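Local coordinates for protein PilM (Pseudomonas aeruginosa, PDB 3HG9) that is of unknown function but probably takes part in type IV pilus formation, as its relatives appear to do, at residues K53-R56 / L57-Y60; A68-A71 / S72-G76; V92-G96 / Q97-R101; P113-E116 / G117-V120. All coordinates share one frame; numbering follows the deposited sequence.

Contact 1 (K53-R56 / L57-Y60); sequences KPVR and LQGY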
ATOM      1  N   LYS B  53      22.816  -7.010  -7.704  1.00 37.46           N
ATOM      2  CA  LYS B  53      22.244  -6.482  -6.478  1.00 37.06           C
ATOM      3  C   LYS B  53      23.402  -5.959  -5.640  1.00 36.85           C
ATOM      4  O   LYS B  53      24.459  -6.577  -5.638  1.00 35.92           O
ATOM      5  CB  LYS B  53      21.438  -7.567  -5.725  1.00 37.29           C
ATOM      6  CG  LYS B  53      20.558  -7.067  -4.517  1.00 34.61           C
ATOM      7  CD  LYS B  53      21.272  -7.235  -3.161  1.00 36.74           C
ATOM      8  CE  LYS B  53      21.182  -8.670  -2.606  1.00 37.86           C
ATOM      9  NZ  LYS B  53      21.916  -9.746  -3.324  1.00 33.70           N
ATOM     10  N   PRO B  54      23.207  -4.805  -4.972  1.00 36.31           N
ATOM     11  CA  PRO B  54      24.193  -4.316  -4.053  1.00 36.84           C
ATOM     12  C   PRO B  54      23.802  -4.692  -2.670  1.00 38.66           C
ATOM     13  O   PRO B  54      22.917  -4.033  -2.082  1.00 40.69           O
ATOM     14  CB  PRO B  54      24.055  -2.812  -4.144  1.00 35.78           C
ATOM     15  CG  PRO B  54      22.710  -2.570  -4.686  1.00 34.81           C
ATOM     16  CD  PRO B  54      22.173  -3.805  -5.255  1.00 35.36           C
ATOM     17  N   VAL B  55      24.425  -5.701  -2.080  1.00 38.70           N
ATOM     18  CA  VAL B  55      24.155  -5.759  -0.672  1.00 38.68           C
ATOM     19  C   VAL B  55      24.681  -4.360  -0.253  1.00 39.18           C
ATOM     20  O   VAL B  55      25.802  -3.937  -0.653  1.00 41.24           O
ATOM     21  CB  VAL B  55      24.793  -6.925  -0.020  1.00 38.75           C
ATOM     22  CG1 VAL B  55      23.751  -7.575   0.887  1.00 35.91           C
ATOM     23  CG2 VAL B  55      25.313  -7.890  -1.086  1.00 38.80           C
ATOM     24  N   ARG B  56      23.931  -3.622   0.556  1.00 37.86           N
ATOM     25  CA  ARG B  56      23.063  -4.113   1.612  1.00 35.62           C
ATOM     26  C   ARG B  56      21.552  -4.269   1.272  1.00 35.54           C
ATOM     27  O   ARG B  56      20.749  -4.396   2.197  1.00 36.45           O
ATOM     28  CB  ARG B  56      23.259  -3.189   2.815  1.00 34.37           C
ATOM     29  CG  ARG B  56      23.829  -1.718   2.523  1.00 32.22           C
ATOM     30  CD  ARG B  56      23.728  -1.063   1.026  1.00 25.04           C
ATOM     31  NE  ARG B  56      25.047  -1.194   0.459  1.00 24.88           N
ATOM     32  CZ  ARG B  56      25.997  -0.278   0.555  1.00 28.76           C
ATOM     33  NH1 ARG B  56      25.698   0.887   1.140  1.00 24.59           N
ATOM     34  NH2 ARG B  56      27.244  -0.525   0.038  1.00 26.16           N
ATOM     35  N   LEU B  57      21.177  -4.326  -0.016  1.00 33.49           N
ATOM     36  CA  LEU B  57      19.767  -4.658  -0.414  1.00 33.05           C
ATOM     37  C   LEU B  57      19.391  -6.048   0.021  1.00 31.82           C
ATOM     38  O   LEU B  57      19.778  -7.075  -0.601  1.00 30.86           O
ATOM     39  CB  LEU B  57      19.503  -4.585  -1.928  1.00 32.49           C
ATOM     40  CG  LEU B  57      18.196  -3.963  -2.420  1.00 34.32           C
ATOM     41  CD1 LEU B  57      18.120  -4.094  -3.971  1.00 35.13           C
ATOM     42  CD2 LEU B  57      16.912  -4.375  -1.737  1.00 32.24           C
ATOM     43  N   GLN B  58      18.595  -6.064   1.072  1.00 30.24           N
ATOM     44  CA  GLN B  58      18.263  -7.288   1.727  1.00 29.66           C
ATOM     45  C   GLN B  58      16.806  -7.440   1.585  1.00 29.01           C
ATOM     46  O   GLN B  58      16.134  -6.452   1.431  1.00 29.37           O
ATOM     47  CB  GLN B  58      18.695  -7.192   3.195  1.00 29.46           C
ATOM     48  CG  GLN B  58      20.237  -7.371   3.371  1.00 30.87           C
ATOM     49  CD  GLN B  58      20.568  -7.684   4.794  1.00 30.55           C
ATOM     50  OE1 GLN B  58      21.060  -6.797   5.530  1.00 28.30           O
ATOM     51  NE2 GLN B  58      20.177  -8.908   5.249  1.00 26.50           N
ATOM     52  N   GLY B  59      16.316  -8.667   1.608  1.00 29.30           N
ATOM     53  CA  GLY B  59      14.903  -8.888   1.571  1.00 30.15           C
ATOM     54  C   GLY B  59      14.590  -9.984   2.546  1.00 31.88           C
ATOM     55  O   GLY B  59      15.501 -10.715   2.884  1.00 30.95           O
ATOM     56  N   TYR B  60      13.309 -10.106   2.966  1.00 33.08           N
ATOM     57  CA  TYR B  60      12.820 -11.137   3.909  1.00 35.01           C
ATOM     58  C   TYR B  60      11.353 -11.470   3.553  1.00 37.15           C
ATOM     59  O   TYR B  60      10.696 -10.767   2.768  1.00 38.36           O
ATOM     60  CB  TYR B  60      12.913 -10.599   5.359  1.00 35.54           C
ATOM     61  CG  TYR B  60      12.956 -11.620   6.497  1.00 36.62           C
ATOM     62  CD1 TYR B  60      13.992 -12.561   6.568  1.00 40.24           C
ATOM     63  CD2 TYR B  60      12.001 -11.620   7.532  1.00 34.48           C
ATOM     64  CE1 TYR B  60      14.056 -13.512   7.607  1.00 39.87           C
ATOM     65  CE2 TYR B  60      12.064 -12.559   8.579  1.00 33.53           C
ATOM     66  CZ  TYR B  60      13.112 -13.506   8.605  1.00 38.55           C
ATOM     67  OH  TYR B  60      13.266 -14.483   9.580  1.00 37.76           O
TER

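Contact 2 (A68-A71 / S72-G76); sequences AFIA and SPPAG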
ATOM      1  N   ALA B  68      11.765  -5.513   1.635  1.00 32.41           N
ATOM      2  CA  ALA B  68      13.105  -5.333   1.081  1.00 32.81           C
ATOM      3  C   ALA B  68      13.732  -4.175   1.835  1.00 33.34           C
ATOM      4  O   ALA B  68      13.040  -3.169   2.024  1.00 34.15           O
ATOM      5  CB  ALA B  68      13.004  -4.999  -0.444  1.00 32.20           C
ATOM      6  N   PHE B  69      14.979  -4.295   2.306  1.00 33.24           N
ATOM      7  CA  PHE B  69      15.532  -3.259   3.166  1.00 33.67           C
ATOM      8  C   PHE B  69      17.013  -2.996   3.036  1.00 35.55           C
ATOM      9  O   PHE B  69      17.814  -3.914   2.939  1.00 34.74           O
ATOM     10  CB  PHE B  69      15.225  -3.543   4.639  1.00 32.79           C
ATOM     11  CG  PHE B  69      15.597  -4.927   5.106  1.00 31.47           C
ATOM     12  CD1 PHE B  69      16.812  -5.154   5.774  1.00 25.80           C
ATOM     13  CD2 PHE B  69      14.697  -5.999   4.922  1.00 30.41           C
ATOM     14  CE1 PHE B  69      17.152  -6.418   6.225  1.00 27.44           C
ATOM     15  CE2 PHE B  69      15.013  -7.293   5.356  1.00 28.99           C
ATOM     16  CZ  PHE B  69      16.267  -7.516   6.024  1.00 26.85           C
ATOM     17  N   ILE B  70      17.363  -1.719   3.024  1.00 37.38           N
ATOM     18  CA  ILE B  70      18.745  -1.325   3.181  1.00 39.17           C
ATOM     19  C   ILE B  70      19.009  -1.074   4.648  1.00 40.13           C
ATOM     20  O   ILE B  70      18.511  -0.119   5.239  1.00 40.55           O
ATOM     21  CB  ILE B  70      19.180  -0.168   2.267  1.00 38.95           C
ATOM     22  CG1 ILE B  70      19.693  -0.766   0.963  1.00 39.51           C
ATOM     23  CG2 ILE B  70      20.397   0.596   2.837  1.00 40.14           C
ATOM     24  CD1 ILE B  70      18.642  -1.038  -0.063  1.00 40.46           C
ATOM     25  N   ALA B  71      19.808  -1.990   5.195  1.00 41.84           N
ATOM     26  CA  ALA B  71      20.141  -2.118   6.612  1.00 42.33           C
ATOM     27  C   ALA B  71      20.664  -0.833   7.291  1.00 43.04           C
ATOM     28  O   ALA B  71      20.311  -0.561   8.477  1.00 45.00           O
ATOM     29  CB  ALA B  71      21.114  -3.313   6.819  1.00 41.70           C
ATOM     30  N   SER B  72      21.483  -0.038   6.605  1.00 41.73           N
ATOM     31  CA  SER B  72      21.810   1.271   7.168  1.00 41.73           C
ATOM     32  C   SER B  72      21.941   2.338   6.075  1.00 40.88           C
ATOM     33  O   SER B  72      22.922   2.371   5.297  1.00 40.77           O
ATOM     34  CB  SER B  72      22.993   1.217   8.180  1.00 42.16           C
ATOM     35  OG  SER B  72      24.060   0.367   7.754  1.00 44.78           O
ATOM     36  N   PRO B  73      20.958   3.235   6.043  1.00 39.86           N
ATOM     37  CA  PRO B  73      20.611   3.924   4.810  1.00 39.87           C
ATOM     38  C   PRO B  73      21.578   5.028   4.497  1.00 39.34           C
ATOM     39  O   PRO B  73      22.307   5.453   5.389  1.00 39.71           O
ATOM     40  CB  PRO B  73      19.237   4.526   5.124  1.00 39.88           C
ATOM     41  CG  PRO B  73      19.316   4.824   6.602  1.00 39.38           C
ATOM     42  CD  PRO B  73      20.291   3.813   7.218  1.00 39.42           C
ATOM     43  N   PRO B  74      21.647   5.410   3.221  1.00 39.11           N
ATOM     44  CA  PRO B  74      22.237   6.611   2.616  1.00 39.59           C
ATOM     45  C   PRO B  74      21.220   7.656   2.677  1.00 39.38           C
ATOM     46  O   PRO B  74      20.088   7.320   2.962  1.00 41.41           O
ATOM     47  CB  PRO B  74      22.424   6.207   1.162  1.00 39.66           C
ATOM     48  CG  PRO B  74      22.732   4.762   1.257  1.00 39.85           C
ATOM     49  CD  PRO B  74      21.759   4.256   2.312  1.00 39.52           C
ATOM     50  N   ALA B  75      21.566   8.911   2.414  1.00 39.03           N
ATOM     51  CA  ALA B  75      20.613   9.988   2.688  1.00 38.38           C
ATOM     52  C   ALA B  75      19.756  10.382   1.501  1.00 38.03           C
ATOM     53  O   ALA B  75      20.221  10.419   0.373  1.00 37.82           O
ATOM     54  CB  ALA B  75      21.320  11.199   3.296  1.00 39.09           C
ATOM     55  N   GLY B  76      18.490  10.699   1.778  1.00 38.82           N
ATOM     56  CA  GLY B  76      17.465  10.989   0.746  1.00 37.57           C
ATOM     57  C   GLY B  76      16.770   9.746   0.205  1.00 37.51           C
ATOM     58  O   GLY B  76      16.050   9.839  -0.790  1.00 38.53           O
TER

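Contact 3 (V92-G96 / Q97-R101); sequences VRRNG and QLVTR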
ATOM      1  N   VAL B  92     -11.288   0.467   8.730  1.00 43.44           N
ATOM      2  CA  VAL B  92     -12.538   1.102   9.159  1.00 43.18           C
ATOM      3  C   VAL B  92     -12.161   2.382   9.847  1.00 43.50           C
ATOM      4  O   VAL B  92     -11.116   2.405  10.519  1.00 42.56           O
ATOM      5  CB  VAL B  92     -13.235   0.208  10.186  1.00 43.67           C
ATOM      6  CG1 VAL B  92     -14.393   0.977  10.971  1.00 43.26           C
ATOM      7  CG2 VAL B  92     -13.686  -1.095   9.519  1.00 40.94           C
ATOM      8  N   ARG B  93     -12.993   3.423   9.676  1.00 43.17           N
ATOM      9  CA  ARG B  93     -12.722   4.736  10.260  1.00 44.04           C
ATOM     10  C   ARG B  93     -13.238   4.885  11.665  1.00 44.50           C
ATOM     11  O   ARG B  93     -14.441   5.177  11.895  1.00 45.96           O
ATOM     12  CB  ARG B  93     -13.291   5.878   9.421  1.00 43.80           C
ATOM     13  CG  ARG B  93     -13.039   7.232  10.062  1.00 45.57           C
ATOM     14  CD  ARG B  93     -13.880   8.312   9.440  1.00 47.87           C
ATOM     15  NE  ARG B  93     -13.107   9.536   9.217  1.00 47.46           N
ATOM     16  CZ  ARG B  93     -13.068  10.573  10.045  1.00 46.55           C
ATOM     17  NH1 ARG B  93     -13.758  10.538  11.173  1.00 48.13           N
ATOM     18  NH2 ARG B  93     -12.337  11.649   9.748  1.00 44.69           N
ATOM     19  N   ARG B  94     -12.322   4.743  12.606  1.00 44.80           N
ATOM     20  CA  ARG B  94     -12.589   5.101  13.988  1.00 44.75           C
ATOM     21  C   ARG B  94     -11.847   6.403  14.287  1.00 44.90           C
ATOM     22  O   ARG B  94     -10.678   6.628  13.907  1.00 43.25           O
ATOM     23  CB  ARG B  94     -12.321   3.935  14.915  1.00 45.22           C
ATOM     24  CG  ARG B  94     -13.304   2.761  14.604  1.00 48.22           C
ATOM     25  CD  ARG B  94     -12.850   1.432  15.162  1.00 54.04           C
ATOM     26  NE  ARG B  94     -12.377   1.611  16.535  1.00 60.03           N
ATOM     27  CZ  ARG B  94     -11.899   0.652  17.324  1.00 60.93           C
ATOM     28  NH1 ARG B  94     -11.820  -0.603  16.898  1.00 61.99           N
ATOM     29  NH2 ARG B  94     -11.492   0.969  18.552  1.00 61.64           N
ATOM     30  N   ASN B  95     -12.588   7.315  14.898  1.00 45.35           N
ATOM     31  CA  ASN B  95     -12.499   8.661  14.388  1.00 45.79           C
ATOM     32  C   ASN B  95     -11.322   9.482  14.737  1.00 47.00           C
ATOM     33  O   ASN B  95     -11.055   9.792  15.918  1.00 47.57           O
ATOM     34  CB  ASN B  95     -13.841   9.380  14.442  1.00 46.35           C
ATOM     35  CG  ASN B  95     -14.817   8.756  13.497  1.00 43.41           C
ATOM     36  OD1 ASN B  95     -14.811   9.041  12.304  1.00 40.23           O
ATOM     37  ND2 ASN B  95     -15.589   7.813  14.005  1.00 43.56           N
ATOM     38  N   GLY B  96     -10.609   9.794  13.658  1.00 47.82           N
ATOM     39  CA  GLY B  96      -9.279  10.385  13.698  1.00 49.11           C
ATOM     40  C   GLY B  96      -8.321   9.328  13.166  1.00 50.32           C
ATOM     41  O   GLY B  96      -7.077   9.604  12.996  1.00 50.19           O
ATOM     42  N   GLN B  97      -8.888   8.126  12.897  1.00 49.73           N
ATOM     43  CA  GLN B  97      -8.079   6.908  12.619  1.00 50.24           C
ATOM     44  C   GLN B  97      -8.602   5.948  11.514  1.00 50.76           C
ATOM     45  O   GLN B  97      -9.828   5.922  11.197  1.00 51.08           O
ATOM     46  CB  GLN B  97      -7.910   6.073  13.909  1.00 49.89           C
ATOM     47  CG  GLN B  97      -7.541   6.859  15.160  1.00 50.34           C
ATOM     48  CD  GLN B  97      -6.061   6.766  15.452  1.00 54.01           C
ATOM     49  OE1 GLN B  97      -5.231   7.499  14.870  1.00 51.94           O
ATOM     50  NE2 GLN B  97      -5.705   5.832  16.353  1.00 52.99           N
ATOM     51  N   LEU B  98      -7.673   5.124  10.987  1.00 49.97           N
ATOM     52  CA  LEU B  98      -7.988   4.030  10.071  1.00 49.14           C
ATOM     53  C   LEU B  98      -7.523   2.717  10.648  1.00 49.40           C
ATOM     54  O   LEU B  98      -6.352   2.368  10.580  1.00 50.70           O
ATOM     55  CB  LEU B  98      -7.309   4.229   8.722  1.00 49.23           C
ATOM     56  CG  LEU B  98      -7.670   3.231   7.623  1.00 48.36           C
ATOM     57  CD1 LEU B  98      -9.019   3.649   7.186  1.00 48.15           C
ATOM     58  CD2 LEU B  98      -6.678   3.171   6.396  1.00 47.32           C
ATOM     59  N   VAL B  99      -8.453   1.965  11.189  1.00 49.66           N
ATOM     60  CA  VAL B  99      -8.145   0.739  11.880  1.00 50.19           C
ATOM     61  C   VAL B  99      -7.925  -0.425  10.910  1.00 50.62           C
ATOM     62  O   VAL B  99      -8.886  -0.976  10.399  1.00 51.68           O
ATOM     63  CB  VAL B  99      -9.300   0.427  12.878  1.00 49.91           C
ATOM     64  CG1 VAL B  99     -10.555   0.112  12.139  1.00 50.10           C
ATOM     65  CG2 VAL B  99      -8.947  -0.707  13.829  1.00 49.77           C
ATOM     66  N   THR B 100      -6.689  -0.818  10.641  1.00 51.47           N
ATOM     67  CA  THR B 100      -6.493  -2.063   9.865  1.00 52.72           C
ATOM     68  C   THR B 100      -5.910  -3.243  10.634  1.00 52.95           C
ATOM     69  O   THR B 100      -4.706  -3.252  10.938  1.00 52.34           O
ATOM     70  CB  THR B 100      -5.624  -1.863   8.619  1.00 53.02           C
ATOM     71  OG1 THR B 100      -4.996  -3.116   8.289  1.00 54.56           O
ATOM     72  CG2 THR B 100      -4.542  -0.797   8.851  1.00 53.38           C
ATOM     73  N   ARG B 101      -6.748  -4.251  10.888  1.00 53.65           N
ATOM     74  CA  ARG B 101      -6.341  -5.457  11.649  1.00 55.02           C
ATOM     75  C   ARG B 101      -5.171  -6.291  11.055  1.00 54.77           C
ATOM     76  O   ARG B 101      -5.344  -7.491  10.770  1.00 54.85           O
ATOM     77  CB  ARG B 101      -7.544  -6.392  11.864  1.00 55.82           C
ATOM     78  CG  ARG B 101      -7.607  -7.576  10.847  1.00 58.42           C
ATOM     79  CD  ARG B 101      -8.007  -7.113   9.440  1.00 62.04           C
ATOM     80  NE  ARG B 101      -9.457  -7.205   9.285  1.00 66.03           N
ATOM     81  CZ  ARG B 101     -10.113  -8.263   8.797  1.00 68.21           C
ATOM     82  NH1 ARG B 101      -9.444  -9.347   8.365  1.00 69.82           N
ATOM     83  NH2 ARG B 101     -11.451  -8.228   8.734  1.00 67.24           N
TER

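Contact 4 (P113-E116 / G117-V120); sequences PIPE and GAVV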
ATOM      1  N   PRO B 113     -15.729  14.180   4.431  1.00 39.37           N
ATOM      2  CA  PRO B 113     -16.979  13.638   3.957  1.00 39.64           C
ATOM      3  C   PRO B 113     -17.072  12.168   4.173  1.00 40.25           C
ATOM      4  O   PRO B 113     -18.179  11.623   4.199  1.00 41.06           O
ATOM      5  CB  PRO B 113     -16.950  13.977   2.463  1.00 39.95           C
ATOM      6  CG  PRO B 113     -16.079  15.235   2.386  1.00 39.84           C
ATOM      7  CD  PRO B 113     -14.944  14.692   3.298  1.00 39.03           C
ATOM      8  N   ILE B 114     -15.922  11.520   4.302  1.00 40.91           N
ATOM      9  CA  ILE B 114     -15.918  10.166   4.800  1.00 41.67           C
ATOM     10  C   ILE B 114     -16.231  10.154   6.279  1.00 42.38           C
ATOM     11  O   ILE B 114     -15.472  10.697   7.098  1.00 42.96           O
ATOM     12  CB  ILE B 114     -14.689   9.269   4.378  1.00 41.41           C
ATOM     13  CG1 ILE B 114     -14.558   8.113   5.364  1.00 41.69           C
ATOM     14  CG2 ILE B 114     -13.404  10.055   4.093  1.00 42.05           C
ATOM     15  CD1 ILE B 114     -15.588   6.965   5.064  1.00 38.91           C
ATOM     16  N   PRO B 115     -17.398   9.576   6.618  1.00 43.06           N
ATOM     17  CA  PRO B 115     -17.822   9.764   7.991  1.00 42.52           C
ATOM     18  C   PRO B 115     -17.409   8.562   8.775  1.00 42.51           C
ATOM     19  O   PRO B 115     -16.764   7.670   8.234  1.00 42.87           O
ATOM     20  CB  PRO B 115     -19.349   9.853   7.857  1.00 41.58           C
ATOM     21  CG  PRO B 115     -19.688   8.948   6.760  1.00 41.25           C
ATOM     22  CD  PRO B 115     -18.479   8.982   5.791  1.00 42.98           C
ATOM     23  N   GLU B 116     -17.830   8.545  10.031  1.00 43.03           N
ATOM     24  CA  GLU B 116     -17.527   7.524  11.022  1.00 42.58           C
ATOM     25  C   GLU B 116     -17.859   6.127  10.562  1.00 41.30           C
ATOM     26  O   GLU B 116     -18.781   5.939   9.799  1.00 42.16           O
ATOM     27  CB  GLU B 116     -18.334   7.833  12.287  1.00 43.92           C
ATOM     28  CG  GLU B 116     -19.198   9.167  12.205  1.00 46.16           C
ATOM     29  CD  GLU B 116     -20.580   8.981  11.567  1.00 48.84           C
ATOM     30  OE1 GLU B 116     -20.811   7.951  10.909  1.00 51.39           O
ATOM     31  OE2 GLU B 116     -21.455   9.865  11.729  1.00 51.71           O
ATOM     32  N   GLY B 117     -17.107   5.148  11.077  1.00 40.78           N
ATOM     33  CA  GLY B 117     -17.308   3.734  10.810  1.00 38.34           C
ATOM     34  C   GLY B 117     -17.293   3.331   9.338  1.00 37.33           C
ATOM     35  O   GLY B 117     -17.600   2.182   9.013  1.00 38.06           O
ATOM     36  N   ALA B 118     -16.951   4.230   8.429  1.00 34.97           N
ATOM     37  CA  ALA B 118     -16.998   3.834   7.003  1.00 33.74           C
ATOM     38  C   ALA B 118     -15.827   2.908   6.712  1.00 33.32           C
ATOM     39  O   ALA B 118     -14.721   3.177   7.204  1.00 32.41           O
ATOM     40  CB  ALA B 118     -16.957   5.052   6.077  1.00 32.67           C
ATOM     41  N   VAL B 119     -16.044   1.826   5.941  1.00 32.45           N
ATOM     42  CA  VAL B 119     -14.894   1.052   5.412  1.00 31.00           C
ATOM     43  C   VAL B 119     -14.302   1.776   4.205  1.00 30.11           C
ATOM     44  O   VAL B 119     -15.051   2.315   3.372  1.00 30.69           O
ATOM     45  CB  VAL B 119     -15.236  -0.438   5.054  1.00 31.91           C
ATOM     46  CG1 VAL B 119     -13.970  -1.208   4.512  1.00 30.26           C
ATOM     47  CG2 VAL B 119     -15.786  -1.183   6.287  1.00 32.17           C
ATOM     48  N   VAL B 120     -12.972   1.785   4.136  1.00 29.12           N
ATOM     49  CA  VAL B 120     -12.200   2.710   3.294  1.00 28.78           C
ATOM     50  C   VAL B 120     -10.984   2.080   2.558  1.00 29.41           C
ATOM     51  O   VAL B 120     -10.061   1.529   3.182  1.00 31.26           O
ATOM     52  CB  VAL B 120     -11.509   3.828   4.155  1.00 28.31           C
ATOM     53  CG1 VAL B 120     -11.307   5.107   3.326  1.00 25.41           C
ATOM     54  CG2 VAL B 120     -12.235   4.129   5.449  1.00 28.82           C
TER

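Contact 1 (K53-R56 / L57-Y60)
Leu57 is the residue most buried by this local contact, and the bent side chain of Lys53 lies against it. The aliphatic part of the lysine does the touching: Lys53 CD is 3.4 Å from Leu57 CB, and Lys53 CE comes within 2.9 Å of Leu57 O, a close approach. CG of Lys53 stands anti to its own backbone N (chi1 -170°), which swings the chain back over the leucine, while further bends carry NZ away to a salt bridge with Asp42. On the apolar side, Leu57 CD1 reaches Pro54 CD at 4.3 Å. The backbone closes the bend with a nearly straight bond from Leu57 N to Pro54 O, 2.7 Å at 171°, received on a lone pair in the carbonyl plane. Arg56 turns its chain outward and folds it back, so that its NE bonds Val55 O at 3.1 Å. That donor lies in the carbonyl plane but at a C=O...NE angle of only 88°, so beside the carbonyl rather than beyond its oxygen. Leu57 also packs on Leu19 and Tyr22 of helix 12-31, which covers its buried side. The peptide between Val55 and Arg56 is modelled as cis, and Pro54 CA and Leu57 CA are 5.7 Å apart. As modelled, this is a hydrogen-bonded four-residue turn resembling type VI, although without the usual cis-proline, leading into the first strand of the antiparallel hairpin 57-62/65-70.

Contact 2 (A68-A71 / S72-G76)
Ser72 N starts the second segment 3.3 Å from Ile70 O, just past a sharp bend at Ala71, but the angle is too poor for a hydrogen bond. The serine itself is exposed. Pro73 comes next and brings its CA within 3.9 Å of Ile70 CG2. Ile70 CA and Pro73 CA are 5.8 Å apart, and with Ala71 in the helical region and Ser72 extended (phi -144°) the chain makes a turn with type VIII backbone angles from Ile70 to Pro73. Type VIII turns lack the closing bond, and Pro73 N could not donate one. The turn ends the hairpin strand 65-70 and begins the loop to helix 77-83. Residues 68-70 of that strand also pair antiparallel with a strand of the second subunit, so the sheet continues across the interface; Pro73 packs there on Val119 of that subunit. Pro74 adds the other half of the apolar contact: its CD meets Ile70 CG2 at 3.9 Å, and the two side chains cross roughly perpendicularly. The methyl CG2 serves both prolines because it lies anti to the backbone N of Ile70, while the CG1 branch leads away, its CD1 packing on Leu57 CG; Leu19 of helix 12-31 is another neighbour of this side chain. Pro73 (phi -78°, psi 158°) and Pro74 are extended much as in polyproline II, carrying the chain away from the strand. At Gly76, where phi is positive, the backbone reaches the N-cap position of helix 77-83.

Contact 3 (V92-G96 / Q97-R101)
Val92 and Val99 form a hydrogen-bonded pair of an antiparallel beta hairpin, strands 88-94 and 97-100, closed by a type II turn from Arg94 to Gln97. Val92 N bonds Val99 O at 3.3 Å, the donor standing above the carbonyl plane, and Val99 N returns a bond to Val92 O at 2.8 Å, where the oxygen is less surely placed. The two valine side chains lie side by side and point the same way. CG1 of Val99 occupies the crowded position between N and the carbonyl carbon (chi1 67°), bringing it against Val92 CB (3.3 Å), although CG1 is also modelled too close to Val92 O and its exact place is doubtful. Arg94 shares that face: its CG is anti to the carbonyl carbon (chi1 -64°), and the chain runs on extended to CD, 4.0 Å from Val99 CG1, bending only beyond it, where Val99 CG2 lies oblique to the guanidinium. On the other face Arg93 starts extended, its CG 3.6 Å from Gln97 O, and its NH2 makes a weak hydrogen bond to Leu110 O. Leu98, also on that face, is buried against Val120 and Val122 of strand 119-123. At the turn Gly96 has phi 112°, where a CB would collide with the carbonyl oxygen of Asn95. Beside this bend, the CA-H of Arg93 is directed at Gln97 O, with CA and O 3.3 Å apart.

Contact 4 (P113-E116 / G117-V120)
Ile114 and Ala118 face one another across a tight turn, both side chains pointing inward. The apolar contacts come first. Ile114 CG1 stands anti to the backbone N, which sends CD1 across the bend toward Ala118 CB; the modelled approach is impossibly short, and its exact geometry is doubtful. As modelled, the same CD1 lies 4.4 Å from Val120 CG2, and from the proline ring Pro115 CD lies 4.2 Å from Ala118 CB. Ala118 CB is also 3.4 Å from Pro115 O, so the methyl lies near both the ring and the carbonyl of Pro115. Polar contact across the bend amounts to one weak backbone hydrogen bond, Ala118 N to Pro115 O at 3.5 Å. Glu116 sends its carboxylate outward from the bend. Outside the segments, Ile114 packs on Phe69 of the second subunit, and Val119 and Val120 pair antiparallel with a strand of that subunit. Pro115 CA and Ala118 CA are 6.1 Å apart, and the angles between them, phi -54° and psi 151° at Glu116, then phi 56° with psi close to zero at Gly117, define a type II beta turn, leading into strand 119-123, where the sheet passes from one subunit to the other.

The four contacts form two neighbouring pairs in widely separated parts of the chain. Contacts 1 and 2 have centres 10 Å apart and share the two-stranded sheet: Gln58 O and Phe69 N, 2.6 Å apart, probably hydrogen-bond. Contacts 3 and 4, centres 9 Å apart, meet where strand 88-94 runs beside the turn at 115-118; Arg93 O to Gly117 N, at 2.8 Å, is a probable hydrogen bond. Between the pairs the centres are 30 to 39 Å apart, and the nearest atoms of contacts 2 and 4 are about 23 Å apart within one chain. The dimer brings these distant regions together: Ala71 of contact 2 packs on Pro115 of the second subunit.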